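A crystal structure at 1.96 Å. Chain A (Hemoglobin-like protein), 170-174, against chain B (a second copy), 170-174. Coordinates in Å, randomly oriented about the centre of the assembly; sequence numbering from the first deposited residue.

Chain A, residues 170-174: INRRT
Chain B 170-174: INRRT

Two copies of the same five-residue segment, Ile-Asn-Arg-Arg-Thr, pair side by side at their middle, antiparallel, with Arg A172 facing Arg B172 at a CA to CA distance of 4.6 Å. On either side of that pair, the CA atoms of Asn A171 and Arg B173, and of Arg A173 and Asn B171, lie 5.1 Å apart. The backbones form a single beta bridge without becoming regular strand.

Asparagine at 171 covers the most surface, about 80 Å² in each copy of the 308 Å² buried in total, and its backbone carbonyl, atom O, is the acceptor of both cross-chain hydrogen bonds, one in each copy. Arg B173 N donates to Asn A171 O at 2.8 Å and 158°, and Arg A173 N donates to Asn B171 O at 2.9 Å and 161°. Each carbonyl also receives a CA-H...O contact: Arg B172 CA lies 3.2 Å from Asn A171 O, and Arg A172 CA lies 3.2 Å from Asn B171 O. The price is two acceptors brought close, Asn A171 O and Asn B171 O, 3.5 Å apart and with no bond between them.

To build the backbone, set Ile A170 and Ile B170 near -67/122, with rotamers m then t, then Asn A171 and Asn B171 near -126/0, a bend that separates them from the extended residues that follow. Arg A172 takes -124/117 and Arg B172 -129/110; Arg A173 takes -98/141 and Arg B173 -89/139, before Thr A174 (-136/3) and Thr B174 (-133/0), both with chi1 p. Both asparagines use chi1 p, with chi2 of 40° in A and 34° in B. Their side-chain amides are hydrogen-bonded elsewhere in the structure, which suits a polar side chain to a buried site.

The arginines at 172 start sideways, then bring their ends nearer to the partner and lay a guanidinium face over the opposing amide. Arg A172 NH1 comes within 3.3 Å of Asn B171 CG, and Arg B172 NH1 within 3.7 Å of Asn A171 CG. This is packing, not cross-chain hydrogen bonding. The copies differ in the rotamer of the arginine at 172: Arg A172 is t, p, t with chi4 95°, whereas Arg B172 has chi1 -143°, between wells, then m, t and chi4 162°. Both still reach their own chain: Arg B172 NH1 bonds Arg B173 O at 2.8 Å, and Arg A172 NH1 makes a weak bond to Arg A173 O at 3.0 Å. Length and a flat end let arginine do both.

Arg A173 and Arg B173 contribute their backbone N-H here, while their side chains, with chi1 and chi2 both m (chi3 -88° and chi4 153° in A, -91° and 154° in B), lead away to partners elsewhere in the structure. The isoleucines make no contact across the pair and are buried, as fits an aliphatic side chain; the threonines make none either, being exposed, with CB pointing away from the partner stretch and OG1 hydrogen-bonded elsewhere in the structure.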

ATOM      1  N   ILE A 170       1.100  -5.162  -5.763  1.00 30.12           N
ATOM      2  CA  ILE A 170       0.233  -4.930  -4.603  1.00 29.05           C
ATOM      3  C   ILE A 170       0.381  -3.477  -4.157  1.00 29.34           C
ATOM      4  O   ILE A 170       1.492  -3.022  -3.846  1.00 27.02           O
ATOM      5  CB  ILE A 170       0.584  -5.840  -3.404  1.00 32.13           C
ATOM      6  CG1 ILE A 170       0.295  -7.312  -3.737  1.00 35.76           C
ATOM      7  CG2 ILE A 170      -0.215  -5.405  -2.170  1.00 37.04           C
ATOM      8  CD1 ILE A 170       0.744  -8.281  -2.646  1.00 30.36           C
ATOM      9  N   ASN A 171      -0.727  -2.751  -4.129  1.00 28.51           N
ATOM     10  CA  ASN A 171      -0.677  -1.334  -3.762  1.00 29.79           C
ATOM     11  C   ASN A 171      -1.635  -0.955  -2.634  1.00 35.21           C
ATOM     12  O   ASN A 171      -1.675   0.210  -2.194  1.00 33.99           O
ATOM     13  CB  ASN A 171      -0.907  -0.457  -4.994  1.00 25.62           C
ATOM     14  CG  ASN A 171      -2.221  -0.751  -5.679  1.00 29.15           C
ATOM     15  OD1 ASN A 171      -3.240  -0.983  -5.014  1.00 31.59           O
ATOM     16  ND2 ASN A 171      -2.215  -0.746  -7.017  1.00 27.67           N
ATOM     17  N   ARG A 172      -2.391  -1.940  -2.153  1.00 34.63           N
ATOM     18  CA  ARG A 172      -3.257  -1.746  -0.987  1.00 33.36           C
ATOM     19  C   ARG A 172      -2.890  -2.781   0.063  1.00 35.29           C
ATOM     20  O   ARG A 172      -2.998  -3.997  -0.174  1.00 36.73           O
ATOM     21  CB  ARG A 172      -4.724  -1.893  -1.379  1.00 32.29           C
ATOM     22  CG  ARG A 172      -5.712  -1.777  -0.196  1.00 38.63           C
ATOM     23  CD  ARG A 172      -5.708  -0.369   0.415  1.00 39.98           C
ATOM     24  NE  ARG A 172      -6.968  -0.021   1.080  1.00 31.35           N
ATOM     25  CZ  ARG A 172      -7.196  -0.159   2.383  1.00 36.38           C
ATOM     26  NH1 ARG A 172      -6.249  -0.645   3.187  1.00 30.65           N
ATOM     27  NH2 ARG A 172      -8.370   0.203   2.884  1.00 40.16           N
ATOM     28  N   ARG A 173      -2.425  -2.318   1.218  1.00 33.12           N
ATOM     29  CA  ARG A 173      -2.053  -3.245   2.289  1.00 30.61           C
ATOM     30  C   ARG A 173      -3.198  -3.344   3.295  1.00 40.70           C
ATOM     31  O   ARG A 173      -3.863  -2.343   3.581  1.00 34.80           O
ATOM     32  CB  ARG A 173      -0.752  -2.798   2.954  1.00 29.30           C
ATOM     33  CG  ARG A 173       0.465  -3.037   2.091  1.00 34.04           C
ATOM     34  CD  ARG A 173       0.778  -4.544   2.067  1.00 33.54           C
ATOM     35  NE  ARG A 173       1.646  -4.920   3.183  1.00 36.75           N
ATOM     36  CZ  ARG A 173       1.679  -6.127   3.741  1.00 40.02           C
ATOM     37  NH1 ARG A 173       0.866  -7.092   3.314  1.00 32.86           N
ATOM     38  NH2 ARG A 173       2.517  -6.365   4.740  1.00 38.08           N
ATOM     39  N   THR A 174      -3.449  -4.553   3.798  1.00 38.21           N
ATOM     40  CA  THR A 174      -4.592  -4.784   4.686  1.00 39.08           C
ATOM     41  C   THR A 174      -4.195  -5.648   5.868  1.00 38.66           C
ATOM     42  O   THR A 174      -5.053  -6.007   6.684  1.00 38.28           O
ATOM     43  CB  THR A 174      -5.761  -5.498   3.969  1.00 39.50           C
ATOM     44  OG1 THR A 174      -5.351  -6.826   3.600  1.00 39.74           O
ATOM     45  CG2 THR A 174      -6.199  -4.723   2.734  1.00 36.08           C
TER
ATOM     46  N   ILE B 170      -0.037   4.965   5.964  1.00 32.57           N
ATOM     47  CA  ILE B 170      -0.310   4.936   4.529  1.00 30.42           C
ATOM     48  C   ILE B 170      -0.473   3.478   4.101  1.00 32.58           C
ATOM     49  O   ILE B 170       0.445   2.661   4.292  1.00 33.27           O
ATOM     50  CB  ILE B 170       0.812   5.598   3.693  1.00 37.54           C
ATOM     51  CG1 ILE B 170       0.857   7.114   3.956  1.00 31.96           C
ATOM     52  CG2 ILE B 170       0.590   5.319   2.205  1.00 33.97           C
ATOM     53  CD1 ILE B 170       2.108   7.793   3.371  1.00 34.49           C
ATOM     54  N   ASN B 171      -1.627   3.157   3.521  1.00 33.07           N
ATOM     55  CA  ASN B 171      -1.897   1.787   3.090  1.00 34.86           C
ATOM     56  C   ASN B 171      -2.289   1.662   1.613  1.00 35.20           C
ATOM     57  O   ASN B 171      -2.553   0.563   1.140  1.00 32.53           O
ATOM     58  CB  ASN B 171      -2.958   1.134   3.996  1.00 33.33           C
ATOM     59  CG  ASN B 171      -4.279   1.881   3.985  1.00 34.77           C
ATOM     60  OD1 ASN B 171      -4.666   2.448   2.965  1.00 32.71           O
ATOM     61  ND2 ASN B 171      -4.979   1.890   5.127  1.00 36.52           N
ATOM     62  N   ARG B 172      -2.338   2.782   0.892  1.00 36.58           N
ATOM     63  CA  ARG B 172      -2.646   2.762  -0.543  1.00 34.42           C
ATOM     64  C   ARG B 172      -1.569   3.560  -1.261  1.00 35.20           C
ATOM     65  O   ARG B 172      -1.516   4.781  -1.132  1.00 34.24           O
ATOM     66  CB  ARG B 172      -4.003   3.429  -0.802  1.00 32.67           C
ATOM     67  CG  ARG B 172      -4.868   2.812  -1.905  1.00 39.16           C
ATOM     68  CD  ARG B 172      -4.133   2.586  -3.221  1.00 42.76           C
ATOM     69  NE  ARG B 172      -5.038   2.356  -4.357  1.00 35.70           N
ATOM     70  CZ  ARG B 172      -4.670   2.468  -5.631  1.00 34.01           C
ATOM     71  NH1 ARG B 172      -3.417   2.787  -5.926  1.00 33.11           N
ATOM     72  NH2 ARG B 172      -5.539   2.252  -6.609  1.00 30.57           N
ATOM     73  N   ARG B 173      -0.712   2.881  -2.014  1.00 34.76           N
ATOM     74  CA  ARG B 173       0.363   3.550  -2.751  1.00 32.70           C
ATOM     75  C   ARG B 173      -0.121   3.975  -4.135  1.00 35.14           C
ATOM     76  O   ARG B 173      -0.865   3.227  -4.780  1.00 31.86           O
ATOM     77  CB  ARG B 173       1.576   2.618  -2.861  1.00 32.20           C
ATOM     78  CG  ARG B 173       2.302   2.463  -1.542  1.00 35.14           C
ATOM     79  CD  ARG B 173       3.033   3.748  -1.205  1.00 33.20           C
ATOM     80  NE  ARG B 173       4.407   3.754  -1.724  1.00 31.48           N
ATOM     81  CZ  ARG B 173       5.089   4.854  -2.024  1.00 34.30           C
ATOM     82  NH1 ARG B 173       4.516   6.052  -1.894  1.00 32.65           N
ATOM     83  NH2 ARG B 173       6.332   4.756  -2.468  1.00 32.12           N
ATOM     84  N   THR B 174       0.264   5.178  -4.581  1.00 29.69           N
ATOM     85  CA  THR B 174      -0.150   5.664  -5.894  1.00 30.36           C
ATOM     86  C   THR B 174       1.033   6.237  -6.648  1.00 30.41           C
ATOM     87  O   THR B 174       0.881   6.752  -7.763  1.00 33.15           O
ATOM     88  CB  THR B 174      -1.182   6.797  -5.792  1.00 31.62           C
ATOM     89  OG1 THR B 174      -0.525   7.973  -5.293  1.00 31.83           O
ATOM     90  CG2 THR B 174      -2.332   6.401  -4.868  1.00 29.71           C
TER